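PDB 5CQF: L-lysine 6-monooxygenase from Pseudomonas syringae pv. tomato, which probably catalyses the FAD- and NADPH-dependent N6-hydroxylation of L-lysine, an oxidation step of siderophore biosynthesis. Local coordinates for residues G66-H71 and F249-F254; Q214-S219 and A239-T244; D257-F262 and I378-R383; L62-T67 and E113-L118. All coordinates share one frame; numbering follows the deposited sequence.

Contact 1: residues G66-H71 and F249-F254; sequences GTDINH and FPNRVF
Asn251 and Asp68 show how one amide can tie the loop between helices 57-64 and 89-96 to the loop between strand 245-246 and helix 255-264. The hydrogen bonds come first. Asn251 ND2 gives one N-H to the backbone at Asp68 O (3.1 Å) and the other to the side chain at Asp68 OD2, also 3.1 Å away. The second bond is the straighter, 164° at the hydrogen against 140°. Both acceptors lie close to the amide plane of Asn251, but neither is approached in its own plane: the donor stands above the carbonyl plane of Asp68 and well above its carboxylate, which is turned at a right angle to the amide. With CG of Asp68 anti to the backbone N, the carboxylate reaches toward Asn251.

Bonds nearer home hold the acceptor group. Asp68 OD1 takes the backbone N of Asn70 at 2.9 Å, an Asx turn, and OD2 has a second donor in Gln248 N.

Van der Waals contact makes up the rest: His71 CB rests 3.4 Å from Asn251 OD1, the ring and amide planes 47° apart. That oxygen's polar partner is Arg75, through NH1. In the next residue of the same loop, Arg252 NH2 bonds to Thr244 O of the second subunit, so the 249-254 loop also faces the subunit interface.

With donors on one side of the amide and an acceptor engaged on the other, the Asn251 side chain has a defined orientation: exchanging its nitrogen and oxygen would set oxygen against oxygen at Asp68 and nitrogen against Arg75.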
loop_
_atom_site.group_PDB
_atom_site.type_symbol
_atom_site.label_atom_id
_atom_site.label_comp_id
_atom_site.label_asym_id
_atom_site.label_seq_id
_atom_site.Cartn_x
_atom_site.Cartn_y
_atom_site.Cartn_z
ATOM N N GLY A 66 -14.319 4.258 18.554
ATOM C CA GLY A 66 -13.767 2.924 18.801
ATOM C C GLY A 66 -13.985 1.845 17.731
ATOM O O GLY A 66 -13.528 0.707 17.906
ATOM N N THR A 67 -14.666 2.186 16.632
ATOM C CA THR A 67 -15.048 1.202 15.626
ATOM C C THR A 67 -14.090 1.165 14.427
ATOM O O THR A 67 -13.770 2.195 13.854
ATOM C CB THR A 67 -16.489 1.431 15.152
ATOM O OG1 THR A 67 -17.334 1.517 16.307
ATOM C CG2 THR A 67 -16.943 0.258 14.258
ATOM N N ASP A 68 -13.646 -0.042 14.070
ATOM C CA ASP A 68 -12.751 -0.258 12.932
ATOM C C ASP A 68 -13.554 -0.156 11.641
ATOM O O ASP A 68 -14.337 -1.048 11.314
ATOM C CB ASP A 68 -12.051 -1.627 13.050
ATOM C CG ASP A 68 -11.137 -1.935 11.887
ATOM O OD1 ASP A 68 -10.859 -1.011 11.092
ATOM O OD2 ASP A 68 -10.681 -3.111 11.758
ATOM N N ILE A 69 -13.373 0.952 10.935
ATOM C CA ILE A 69 -14.080 1.212 9.652
ATOM C C ILE A 69 -13.137 0.975 8.492
ATOM O O ILE A 69 -13.366 1.437 7.381
ATOM C CB ILE A 69 -14.725 2.654 9.538
ATOM C CG1 ILE A 69 -13.791 3.798 9.967
ATOM C CG2 ILE A 69 -15.965 2.764 10.402
ATOM C CD1 ILE A 69 -12.596 4.027 9.086
ATOM N N ASN A 70 -12.073 0.233 8.743
ATOM C CA ASN A 70 -11.147 -0.132 7.680
ATOM C C ASN A 70 -11.692 -1.439 7.080
ATOM O O ASN A 70 -11.209 -2.552 7.354
ATOM C CB ASN A 70 -9.730 -0.233 8.237
ATOM C CG ASN A 70 -8.698 -0.487 7.174
ATOM O OD1 ASN A 70 -9.017 -0.882 6.073
ATOM N ND2 ASN A 70 -7.446 -0.297 7.517
ATOM N N HIS A 71 -12.779 -1.264 6.327
ATOM C CA HIS A 71 -13.449 -2.333 5.613
ATOM C C HIS A 71 -13.980 -1.828 4.275
ATOM O O HIS A 71 -14.036 -0.621 3.982
ATOM C CB HIS A 71 -14.569 -2.959 6.448
ATOM C CG HIS A 71 -15.647 -2.016 6.858
ATOM N ND1 HIS A 71 -16.488 -1.404 5.953
ATOM C CD2 HIS A 71 -16.059 -1.615 8.083
ATOM C CE1 HIS A 71 -17.362 -0.652 6.602
ATOM N NE2 HIS A 71 -17.133 -0.769 7.898
ATOM N N PHE A 249 -12.373 -8.144 14.711
ATOM C CA PHE A 249 -12.699 -9.507 14.294
ATOM C C PHE A 249 -13.567 -9.549 13.048
ATOM O O PHE A 249 -13.230 -10.231 12.102
ATOM C CB PHE A 249 -13.357 -10.256 15.457
ATOM C CG PHE A 249 -13.579 -11.724 15.208
ATOM C CD1 PHE A 249 -12.589 -12.651 15.523
ATOM C CD2 PHE A 249 -14.808 -12.195 14.732
ATOM C CE1 PHE A 249 -12.809 -14.009 15.342
ATOM C CE2 PHE A 249 -15.019 -13.559 14.548
ATOM C CZ PHE A 249 -14.018 -14.462 14.849
ATOM N N PRO A 250 -14.662 -8.782 13.025
ATOM C CA PRO A 250 -15.559 -8.849 11.867
ATOM C C PRO A 250 -14.937 -8.386 10.529
ATOM O O PRO A 250 -15.488 -8.680 9.457
ATOM C CB PRO A 250 -16.710 -7.913 12.252
ATOM C CG PRO A 250 -16.589 -7.714 13.726
ATOM C CD PRO A 250 -15.119 -7.801 14.029
ATOM N N ASN A 251 -13.800 -7.693 10.600
ATOM C CA ASN A 251 -13.036 -7.317 9.410
ATOM C C ASN A 251 -11.943 -8.299 9.007
ATOM O O ASN A 251 -11.336 -8.147 7.970
ATOM C CB ASN A 251 -12.490 -5.910 9.583
ATOM C CG ASN A 251 -13.609 -4.893 9.743
ATOM O OD1 ASN A 251 -14.665 -5.035 9.135
ATOM N ND2 ASN A 251 -13.393 -3.877 10.573
ATOM N N ARG A 252 -11.739 -9.330 9.804
ATOM C CA ARG A 252 -10.770 -10.373 9.490
ATOM C C ARG A 252 -11.425 -11.622 8.965
ATOM O O ARG A 252 -10.828 -12.317 8.163
ATOM C CB ARG A 252 -9.951 -10.739 10.732
ATOM C CG ARG A 252 -9.038 -9.619 11.187
ATOM C CD ARG A 252 -7.870 -9.399 10.217
ATOM N NE ARG A 252 -6.954 -10.545 10.230
ATOM C CZ ARG A 252 -6.046 -10.789 11.172
ATOM N NH1 ARG A 252 -5.883 -9.949 12.176
ATOM N NH2 ARG A 252 -5.287 -11.872 11.102
ATOM N N VAL A 253 -12.624 -11.934 9.448
ATOM C CA VAL A 253 -13.354 -13.126 9.038
ATOM C C VAL A 253 -14.833 -12.840 8.914
ATOM O O VAL A 253 -15.298 -11.851 9.457
ATOM C CB VAL A 253 -13.188 -14.283 10.042
ATOM C CG1 VAL A 253 -11.767 -14.816 9.986
ATOM C CG2 VAL A 253 -13.540 -13.857 11.455
ATOM N N PHE A 254 -15.551 -13.702 8.197
ATOM C CA PHE A 254 -17.001 -13.572 8.052
ATOM C C PHE A 254 -17.608 -14.061 9.349
ATOM O O PHE A 254 -17.715 -15.275 9.568
ATOM C CB PHE A 254 -17.517 -14.369 6.853
ATOM C CG PHE A 254 -18.972 -14.158 6.546
ATOM C CD1 PHE A 254 -19.462 -12.905 6.222
ATOM C CD2 PHE A 254 -19.862 -15.229 6.560
ATOM C CE1 PHE A 254 -20.799 -12.713 5.933
ATOM C CE2 PHE A 254 -21.206 -15.052 6.279
ATOM C CZ PHE A 254 -21.675 -13.794 5.955
#

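Contact 2: residues Q214-S219 and A239-T244; sequences QSASES and AGFKLT
Phe241 meets helix 214-226 through two torsions: chi1 of -70° sets CG opposite its own carbonyl carbon and points the ring axis, and with it CZ, at the helix, while chi2 of -55° sets the roll of the ring, which puts CE1 beside Ser217. The methyl of Ala216 comes in at the rim of the ring, in its plane, with CB 3.9 Å from CZ of Phe241. Ser217 supplies backbone as well as side chain. Its N lies 3.7 Å from Phe241 CZ and its CB 3.9 Å from CE1, while OG, anti to the backbone N, sits over one ring face. No hydrogen bond crosses the contact; the aromatic tip simply packs against one turn of helix.

That turn follows strand 206-210, and Ala216 is the last residue of a GxGxxA pattern, consistent with the Rossmann-type nucleotide-binding unit that serves NADP in this family. Phe241 approaches from the loop that follows strand 231-235, so the contact joins the helix after strand 206-210 to a later connection of the same parallel sheet. Ile285 touches both Phe241 and Ser217, and His236 meets the phenyl ring edge-to-face.

Phe241 begins a short 3-10 segment whose exit is fastened by Thr244: N and OG1 of Thr244 each lie 3.2 Å from Phe241 O, and both donate to it. Farther along, Thr244 O accepts from Arg252 of the second subunit.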
loop_
_atom_site.group_PDB
_atom_site.type_symbol
_atom_site.label_atom_id
_atom_site.label_comp_id
_atom_site.label_asym_id
_atom_site.label_seq_id
_atom_site.Cartn_x
_atom_site.Cartn_y
_atom_site.Cartn_z
ATOM N N GLN A 214 -9.140 -0.396 20.375
ATOM C CA GLN A 214 -9.163 0.763 19.503
ATOM C C GLN A 214 -9.592 2.031 20.224
ATOM O O GLN A 214 -9.107 3.101 19.904
ATOM C CB GLN A 214 -10.044 0.535 18.261
ATOM C CG GLN A 214 -9.915 1.684 17.265
ATOM C CD GLN A 214 -10.270 1.339 15.841
ATOM O OE1 GLN A 214 -10.045 0.215 15.358
ATOM N NE2 GLN A 214 -10.803 2.323 15.136
ATOM N N SER A 215 -10.482 1.933 21.193
ATOM C CA SER A 215 -10.914 3.130 21.897
ATOM C C SER A 215 -9.742 3.723 22.667
ATOM O O SER A 215 -9.590 4.939 22.704
ATOM C CB SER A 215 -12.088 2.833 22.841
ATOM O OG SER A 215 -13.172 2.292 22.109
ATOM N N ALA A 216 -8.920 2.855 23.259
ATOM C CA ALA A 216 -7.709 3.275 23.928
ATOM C C ALA A 216 -6.733 3.914 22.947
ATOM O O ALA A 216 -6.115 4.926 23.237
ATOM C CB ALA A 216 -7.044 2.116 24.657
ATOM N N SER A 217 -6.569 3.309 21.797
ATOM C CA SER A 217 -5.628 3.822 20.812
ATOM C C SER A 217 -6.039 5.228 20.359
ATOM O O SER A 217 -5.248 6.178 20.386
ATOM C CB SER A 217 -5.578 2.858 19.634
ATOM O OG SER A 217 -4.555 3.231 18.755
ATOM N N GLU A 218 -7.302 5.363 19.988
ATOM C CA GLU A 218 -7.787 6.621 19.480
ATOM C C GLU A 218 -7.733 7.751 20.526
ATOM O O GLU A 218 -7.505 8.910 20.188
ATOM C CB GLU A 218 -9.210 6.453 18.967
ATOM C CG GLU A 218 -9.287 5.538 17.768
ATOM C CD GLU A 218 -10.711 5.387 17.251
ATOM O OE1 GLU A 218 -11.646 5.865 17.948
ATOM O OE2 GLU A 218 -10.888 4.810 16.143
ATOM N N SER A 219 -7.920 7.397 21.784
ATOM C CA SER A 219 -7.824 8.365 22.858
ATOM C C SER A 219 -6.414 8.834 22.989
ATOM O O SER A 219 -6.144 10.019 23.119
ATOM C CB SER A 219 -8.280 7.745 24.171
ATOM O OG SER A 219 -9.657 7.416 24.128
ATOM N N ALA A 239 0.294 -7.526 26.479
ATOM C CA ALA A 239 1.242 -6.736 25.676
ATOM C C ALA A 239 0.573 -5.481 25.163
ATOM O O ALA A 239 -0.672 -5.374 25.129
ATOM C CB ALA A 239 1.801 -7.541 24.501
ATOM N N GLY A 240 1.395 -4.516 24.781
ATOM C CA GLY A 240 0.842 -3.234 24.356
ATOM C C GLY A 240 0.224 -3.226 22.975
ATOM O O GLY A 240 -0.073 -4.255 22.381
ATOM N N PHE A 241 0.094 -2.025 22.445
ATOM C CA PHE A 241 -0.495 -1.808 21.148
ATOM C C PHE A 241 0.284 -2.482 20.018
ATOM O O PHE A 241 -0.322 -2.896 19.038
ATOM C CB PHE A 241 -0.569 -0.302 20.865
ATOM C CG PHE A 241 -1.573 0.443 21.697
ATOM C CD1 PHE A 241 -2.880 0.062 21.730
ATOM C CD2 PHE A 241 -1.203 1.578 22.383
ATOM C CE1 PHE A 241 -3.814 0.776 22.444
ATOM C CE2 PHE A 241 -2.133 2.310 23.094
ATOM C CZ PHE A 241 -3.448 1.903 23.126
ATOM N N LYS A 242 1.603 -2.621 20.146
ATOM C CA LYS A 242 2.426 -3.171 19.033
ATOM C C LYS A 242 2.178 -4.650 18.757
ATOM O O LYS A 242 2.550 -5.179 17.692
ATOM C CB LYS A 242 3.921 -2.958 19.288
ATOM C CG LYS A 242 4.358 -1.520 19.082
ATOM C CD LYS A 242 5.649 -1.214 19.838
ATOM C CE LYS A 242 6.231 0.133 19.416
ATOM N NZ LYS A 242 6.626 0.975 20.586
ATOM N N LEU A 243 1.572 -5.321 19.730
ATOM C CA LEU A 243 1.223 -6.717 19.569
ATOM C C LEU A 243 -0.300 -6.973 19.494
ATOM O O LEU A 243 -0.701 -8.128 19.475
ATOM C CB LEU A 243 1.917 -7.567 20.656
ATOM C CG LEU A 243 3.427 -7.782 20.428
ATOM C CD1 LEU A 243 4.128 -8.314 21.681
ATOM C CD2 LEU A 243 3.697 -8.715 19.254
ATOM N N THR A 244 -1.136 -5.935 19.383
ATOM C CA THR A 244 -2.560 -6.173 19.106
ATOM C C THR A 244 -2.802 -6.748 17.708
ATOM O O THR A 244 -1.981 -6.603 16.788
ATOM C CB THR A 244 -3.455 -4.914 19.189
ATOM O OG1 THR A 244 -3.191 -4.038 18.070
ATOM C CG2 THR A 244 -3.312 -4.210 20.569
#

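Contact 3: residues D257-F262 and I378-R383; sequences DHVDYF and IDRDYR
Arg380 lies across Val259 at about a right angle and presents its guanidinium to Asp260 side-on, so that one flat group is used on its face and at its edge. Over the face sits Val259 CG1, 3.5 Å from Arg380 NE and 3.6 Å from CZ, set toward the rim rather than over the centre. At the edge, Asp260 OD1 receives two N-H groups in a salt bridge: NE of Arg380 at 2.8 Å and NH2 of Arg380 at 3.1 Å. Both bonds keep near the guanidinium plane, and the NE bond is the straighter. The carboxylate itself is tilted, its plane 47° from that of the guanidinium, and both nitrogens converge on one oxygen instead of pairing with two.

A bend at chi2 (65°) of Arg380 carries the group round to this position from the type I beta turn running from Asp379 to Tyr382. Asp379 OD1 braces the turn by accepting Arg383 N at 3.2 Å. Tyr382 shares backbone hydrogen bonds with Val396, which places the turn beside strand 393-396, an outermost strand within this chain of the parallel sheet that also holds strand 16-19 and its probable FAD-binding Rossmann motif. The salt bridge thus fastens helix 255-264 to the rim of that domain.

Tyr382 adds a looser approach, OH to Val259 CG1 at 4.4 Å. Arg421 NH2 lies close to Arg380 NH2, a like charge that the Asp260 carboxylate probably helps to offset. On the same helix, Tyr261 OH bonds to Asp332 of the second subunit.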
loop_
_atom_site.group_PDB
_atom_site.type_symbol
_atom_site.label_atom_id
_atom_site.label_comp_id
_atom_site.label_asym_id
_atom_site.label_seq_id
_atom_site.Cartn_x
_atom_site.Cartn_y
_atom_site.Cartn_z
ATOM N N ASP A 257 -20.270 -17.089 10.082
ATOM C CA ASP A 257 -19.787 -18.474 10.106
ATOM C C ASP A 257 -19.303 -18.897 11.493
ATOM O O ASP A 257 -19.454 -20.066 11.874
ATOM C CB ASP A 257 -18.633 -18.676 9.147
ATOM C CG ASP A 257 -19.054 -18.611 7.691
ATOM O OD1 ASP A 257 -20.274 -18.554 7.375
ATOM O OD2 ASP A 257 -18.122 -18.633 6.860
ATOM N N HIS A 258 -18.707 -17.949 12.218
ATOM C CA HIS A 258 -18.228 -18.181 13.578
ATOM C C HIS A 258 -19.397 -18.173 14.565
ATOM O O HIS A 258 -19.412 -18.961 15.491
ATOM C CB HIS A 258 -17.117 -17.185 13.938
ATOM C CG HIS A 258 -15.920 -17.331 13.043
ATOM N ND1 HIS A 258 -14.755 -17.957 13.443
ATOM C CD2 HIS A 258 -15.744 -17.019 11.733
ATOM C CE1 HIS A 258 -13.913 -18.016 12.425
ATOM N NE2 HIS A 258 -14.486 -17.448 11.379
ATOM N N VAL A 259 -20.386 -17.313 14.340
ATOM C CA VAL A 259 -21.601 -17.344 15.124
ATOM C C VAL A 259 -22.260 -18.711 14.888
ATOM O O VAL A 259 -22.650 -19.349 15.883
ATOM C CB VAL A 259 -22.535 -16.166 14.790
ATOM C CG1 VAL A 259 -23.872 -16.274 15.526
ATOM C CG2 VAL A 259 -21.851 -14.835 15.106
ATOM N N ASP A 260 -22.331 -19.195 13.627
ATOM C CA ASP A 260 -22.921 -20.562 13.346
ATOM C C ASP A 260 -22.214 -21.635 14.157
ATOM O O ASP A 260 -22.843 -22.440 14.832
ATOM C CB ASP A 260 -22.800 -21.010 11.881
ATOM C CG ASP A 260 -23.704 -20.217 10.912
ATOM O OD1 ASP A 260 -24.520 -19.392 11.354
ATOM O OD2 ASP A 260 -23.597 -20.434 9.681
ATOM N N TYR A 261 -20.891 -21.673 14.057
ATOM C CA TYR A 261 -20.137 -22.705 14.724
ATOM C C TYR A 261 -20.452 -22.649 16.217
ATOM O O TYR A 261 -20.759 -23.684 16.796
ATOM C CB TYR A 261 -18.635 -22.572 14.462
ATOM C CG TYR A 261 -17.791 -23.554 15.254
ATOM C CD1 TYR A 261 -17.670 -24.892 14.859
ATOM C CD2 TYR A 261 -17.095 -23.134 16.385
ATOM C CE1 TYR A 261 -16.895 -25.787 15.575
ATOM C CE2 TYR A 261 -16.315 -24.024 17.136
ATOM C CZ TYR A 261 -16.213 -25.347 16.737
ATOM O OH TYR A 261 -15.422 -26.194 17.502
ATOM N N PHE A 262 -20.423 -21.454 16.824
ATOM C CA PHE A 262 -20.713 -21.305 18.252
ATOM C C PHE A 262 -22.103 -21.835 18.625
ATOM O O PHE A 262 -22.233 -22.531 19.601
ATOM C CB PHE A 262 -20.575 -19.867 18.702
ATOM C CG PHE A 262 -20.710 -19.680 20.169
ATOM C CD1 PHE A 262 -19.630 -19.882 21.004
ATOM C CD2 PHE A 262 -21.916 -19.304 20.721
ATOM C CE1 PHE A 262 -19.748 -19.708 22.366
ATOM C CE2 PHE A 262 -22.053 -19.117 22.077
ATOM C CZ PHE A 262 -20.964 -19.300 22.903
ATOM N N ILE A 378 -30.529 -16.942 24.069
ATOM C CA ILE A 378 -30.754 -16.292 22.757
ATOM C C ILE A 378 -30.413 -17.259 21.628
ATOM O O ILE A 378 -29.358 -17.880 21.645
ATOM C CB ILE A 378 -29.954 -14.972 22.637
ATOM C CG1 ILE A 378 -30.315 -14.051 23.811
ATOM C CG2 ILE A 378 -30.269 -14.265 21.327
ATOM C CD1 ILE A 378 -29.414 -12.850 24.005
ATOM N N ASP A 379 -31.300 -17.396 20.647
ATOM C CA ASP A 379 -31.043 -18.354 19.583
ATOM C C ASP A 379 -30.226 -17.695 18.456
ATOM O O ASP A 379 -29.758 -16.547 18.605
ATOM C CB ASP A 379 -32.348 -19.015 19.129
ATOM C CG ASP A 379 -33.177 -18.137 18.272
ATOM O OD1 ASP A 379 -32.617 -17.139 17.792
ATOM O OD2 ASP A 379 -34.381 -18.456 18.055
ATOM N N ARG A 380 -30.033 -18.428 17.358
ATOM C CA ARG A 380 -29.168 -17.998 16.253
ATOM C C ARG A 380 -29.748 -16.797 15.478
ATOM O O ARG A 380 -28.995 -16.008 14.851
ATOM C CB ARG A 380 -28.899 -19.196 15.307
ATOM C CG ARG A 380 -28.097 -18.874 14.040
ATOM C CD ARG A 380 -26.680 -18.424 14.373
ATOM N NE ARG A 380 -25.960 -17.929 13.210
ATOM C CZ ARG A 380 -26.023 -16.679 12.723
ATOM N NH1 ARG A 380 -26.778 -15.723 13.275
ATOM N NH2 ARG A 380 -25.300 -16.379 11.651
ATOM N N ASP A 381 -31.079 -16.685 15.529
ATOM C CA ASP A 381 -31.844 -15.569 14.958
ATOM C C ASP A 381 -32.116 -14.430 15.939
ATOM O O ASP A 381 -33.059 -13.653 15.743
ATOM C CB ASP A 381 -33.195 -16.085 14.444
ATOM C CG ASP A 381 -33.051 -16.899 13.199
ATOM O OD1 ASP A 381 -32.506 -16.369 12.205
ATOM O OD2 ASP A 381 -33.482 -18.068 13.208
ATOM N N TYR A 382 -31.349 -14.386 17.027
ATOM C CA TYR A 382 -31.373 -13.276 17.976
ATOM C C TYR A 382 -32.680 -13.178 18.798
ATOM O O TYR A 382 -32.967 -12.137 19.381
ATOM C CB TYR A 382 -31.023 -11.968 17.230
ATOM C CG TYR A 382 -29.676 -12.087 16.501
ATOM C CD1 TYR A 382 -28.479 -12.060 17.211
ATOM C CD2 TYR A 382 -29.609 -12.309 15.142
ATOM C CE1 TYR A 382 -27.259 -12.205 16.581
ATOM C CE2 TYR A 382 -28.381 -12.435 14.487
ATOM C CZ TYR A 382 -27.209 -12.383 15.213
ATOM O OH TYR A 382 -25.965 -12.528 14.592
ATOM N N ARG A 383 -33.441 -14.277 18.851
ATOM C CA ARG A 383 -34.712 -14.330 19.583
ATOM C C ARG A 383 -34.478 -14.800 21.009
ATOM O O ARG A 383 -33.665 -15.696 21.251
ATOM C CB ARG A 383 -35.729 -15.254 18.900
ATOM C CG ARG A 383 -37.154 -14.945 19.333
ATOM C CD ARG A 383 -38.186 -15.826 18.637
ATOM N NE ARG A 383 -39.409 -16.013 19.440
ATOM C CZ ARG A 383 -39.512 -16.771 20.551
ATOM N NH1 ARG A 383 -38.457 -17.427 21.049
ATOM N NH2 ARG A 383 -40.688 -16.870 21.187
#

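Contact 4: residues L62-T67 and E113-L118; sequences LLLAGT and EWSDYL
Leu64 meets Ser115 with its side chain while its carbonyl oxygen is held within its own segment: Thr67 N donates to Leu64 O at 3.0 Å, and Thr67 OG1 adds a weak bond at 2.8 Å. This closes the type II beta turn from Leu64 to Thr67, with Gly66 in the positive-phi position.

From there the leucine reaches across to helix 111-125. Its chi1 (-59°) sets CG opposite the carbonyl carbon, and an extended chi2 (-157°) carries CD1 on to Ser115 and Trp114. CD1 lies 3.3 Å from Ser115 OG and 3.6 Å from Ser115 N; it also touches Trp114 at CB, 4.0 Å away, whereas the indole leads elsewhere, to His71, Phe89 and Phe412. The packing is of a methyl laid against the helix surface, a buried join between segment 62-67 and helix 111-125 in the probable FAD-binding part of the chain, and no hydrogen bond spans it. Although a hydroxyl forms part of the surface met by the leucine, its polar need is served inside its own helix, where Ser115 OG bonds to Arg111 O. Leu118, one turn on from Trp114, packs on Pro23 and Ile26 of helix 23-37.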
loop_
_atom_site.group_PDB
_atom_site.type_symbol
_atom_site.label_atom_id
_atom_site.label_comp_id
_atom_site.label_asym_id
_atom_site.label_seq_id
_atom_site.Cartn_x
_atom_site.Cartn_y
_atom_site.Cartn_z
ATOM N N LEU A 62 -20.547 10.221 18.066
ATOM C CA LEU A 62 -20.266 9.560 19.334
ATOM C C LEU A 62 -20.418 8.031 19.198
ATOM O O LEU A 62 -19.658 7.287 19.814
ATOM C CB LEU A 62 -21.185 10.100 20.441
ATOM C CG LEU A 62 -20.659 10.092 21.882
ATOM C CD1 LEU A 62 -19.647 11.208 22.112
ATOM C CD2 LEU A 62 -21.812 10.221 22.867
ATOM N N LEU A 63 -21.377 7.580 18.381
ATOM C CA LEU A 63 -21.678 6.141 18.219
ATOM C C LEU A 63 -20.636 5.333 17.437
ATOM O O LEU A 63 -20.578 4.113 17.554
ATOM C CB LEU A 63 -23.013 5.952 17.500
ATOM C CG LEU A 63 -24.274 6.453 18.208
ATOM C CD1 LEU A 63 -25.413 6.681 17.206
ATOM C CD2 LEU A 63 -24.683 5.477 19.303
ATOM N N LEU A 64 -19.869 5.995 16.588
ATOM C CA LEU A 64 -18.915 5.290 15.753
ATOM C C LEU A 64 -17.547 5.138 16.420
ATOM O O LEU A 64 -16.755 4.281 16.013
ATOM C CB LEU A 64 -18.781 5.976 14.399
ATOM C CG LEU A 64 -20.061 6.094 13.554
ATOM C CD1 LEU A 64 -19.670 6.257 12.092
ATOM C CD2 LEU A 64 -20.991 4.899 13.710
ATOM N N ALA A 65 -17.302 5.932 17.464
ATOM C CA ALA A 65 -16.025 5.936 18.144
ATOM C C ALA A 65 -15.621 4.526 18.590
ATOM O O ALA A 65 -16.468 3.699 18.907
ATOM C CB ALA A 65 -16.037 6.917 19.303
ATOM N N GLY A 66 -14.319 4.258 18.554
ATOM C CA GLY A 66 -13.767 2.924 18.801
ATOM C C GLY A 66 -13.985 1.845 17.731
ATOM O O GLY A 66 -13.528 0.707 17.906
ATOM N N THR A 67 -14.666 2.186 16.632
ATOM C CA THR A 67 -15.048 1.202 15.626
ATOM C C THR A 67 -14.090 1.165 14.427
ATOM O O THR A 67 -13.770 2.195 13.854
ATOM C CB THR A 67 -16.489 1.431 15.152
ATOM O OG1 THR A 67 -17.334 1.517 16.307
ATOM C CG2 THR A 67 -16.943 0.258 14.258
ATOM N N GLU A 113 -17.012 10.326 7.214
ATOM C CA GLU A 113 -17.849 10.014 6.074
ATOM C C GLU A 113 -18.929 8.978 6.414
ATOM O O GLU A 113 -20.113 9.166 6.074
ATOM C CB GLU A 113 -17.027 9.610 4.832
ATOM C CG GLU A 113 -17.894 9.578 3.566
ATOM C CD GLU A 113 -17.141 9.528 2.241
ATOM O OE1 GLU A 113 -15.971 9.069 2.171
ATOM O OE2 GLU A 113 -17.734 9.945 1.219
ATOM N N TRP A 114 -18.561 7.908 7.101
ATOM C CA TRP A 114 -19.571 6.923 7.529
ATOM C C TRP A 114 -20.645 7.528 8.438
ATOM O O TRP A 114 -21.817 7.174 8.317
ATOM C CB TRP A 114 -18.925 5.740 8.245
ATOM C CG TRP A 114 -18.223 4.797 7.358
ATOM C CD1 TRP A 114 -16.872 4.600 7.255
ATOM C CD2 TRP A 114 -18.822 3.917 6.434
ATOM N NE1 TRP A 114 -16.603 3.625 6.327
ATOM C CE2 TRP A 114 -17.796 3.192 5.817
ATOM C CE3 TRP A 114 -20.139 3.660 6.071
ATOM C CZ2 TRP A 114 -18.046 2.270 4.856
ATOM C CZ3 TRP A 114 -20.379 2.752 5.109
ATOM C CH2 TRP A 114 -19.363 2.070 4.513
ATOM N N SER A 115 -20.261 8.443 9.332
ATOM C CA SER A 115 -21.247 9.208 10.128
ATOM C C SER A 115 -22.229 9.968 9.266
ATOM O O SER A 115 -23.454 9.865 9.458
ATOM C CB SER A 115 -20.564 10.242 11.040
ATOM O OG SER A 115 -19.817 9.568 12.027
ATOM N N ASP A 116 -21.692 10.751 8.332
ATOM C CA ASP A 116 -22.527 11.490 7.393
ATOM C C ASP A 116 -23.472 10.576 6.636
ATOM O O ASP A 116 -24.674 10.863 6.513
ATOM C CB ASP A 116 -21.670 12.266 6.398
ATOM C CG ASP A 116 -22.484 13.285 5.616
ATOM O OD1 ASP A 116 -22.938 14.254 6.241
ATOM O OD2 ASP A 116 -22.696 13.128 4.402
ATOM N N TYR A 117 -22.936 9.463 6.140
ATOM C CA TYR A 117 -23.772 8.445 5.484
ATOM C C TYR A 117 -24.894 8.024 6.392
ATOM O O TYR A 117 -26.046 7.951 6.009
ATOM C CB TYR A 117 -22.924 7.226 5.097
ATOM C CG TYR A 117 -23.705 5.963 4.749
ATOM C CD1 TYR A 117 -24.495 5.887 3.606
ATOM C CD2 TYR A 117 -23.629 4.827 5.572
ATOM C CE1 TYR A 117 -25.197 4.726 3.303
ATOM C CE2 TYR A 117 -24.318 3.669 5.271
ATOM C CZ TYR A 117 -25.092 3.618 4.152
ATOM O OH TYR A 117 -25.778 2.473 3.891
ATOM N N LEU A 118 -24.538 7.749 7.629
ATOM C CA LEU A 118 -25.490 7.243 8.578
ATOM C C LEU A 118 -26.601 8.256 8.853
ATOM O O LEU A 118 -27.778 7.900 8.935
ATOM C CB LEU A 118 -24.730 6.876 9.843
ATOM C CG LEU A 118 -25.632 6.542 11.000
ATOM C CD1 LEU A 118 -26.095 5.112 10.844
ATOM C CD2 LEU A 118 -24.874 6.748 12.299
#

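How the contacts relate
Contacts 1 and 4 share Gly66 and Thr67, their centres lie 14 Å apart, and His71 CE1 comes within 3.5 Å of Trp114 CZ2. The same glycine reaches contact 2: Gly66 N lies 3.2 Å from Glu218 OE1, a probable hydrogen bond linking the loop after helix 57-64 to the helix of the probable NADP-binding unit. Contact 3 joins through contact 1, with Val253 CB 3.7 Å from His258 NE2, but stays about 17 Å from contact 2 and about 16 Å from contact 4 at the nearest atoms. Contact 1 touches all three others, and through Gly66 it borders the probable NADP-binding helix. Contacts 1, 2 and 3 also touch the second subunit.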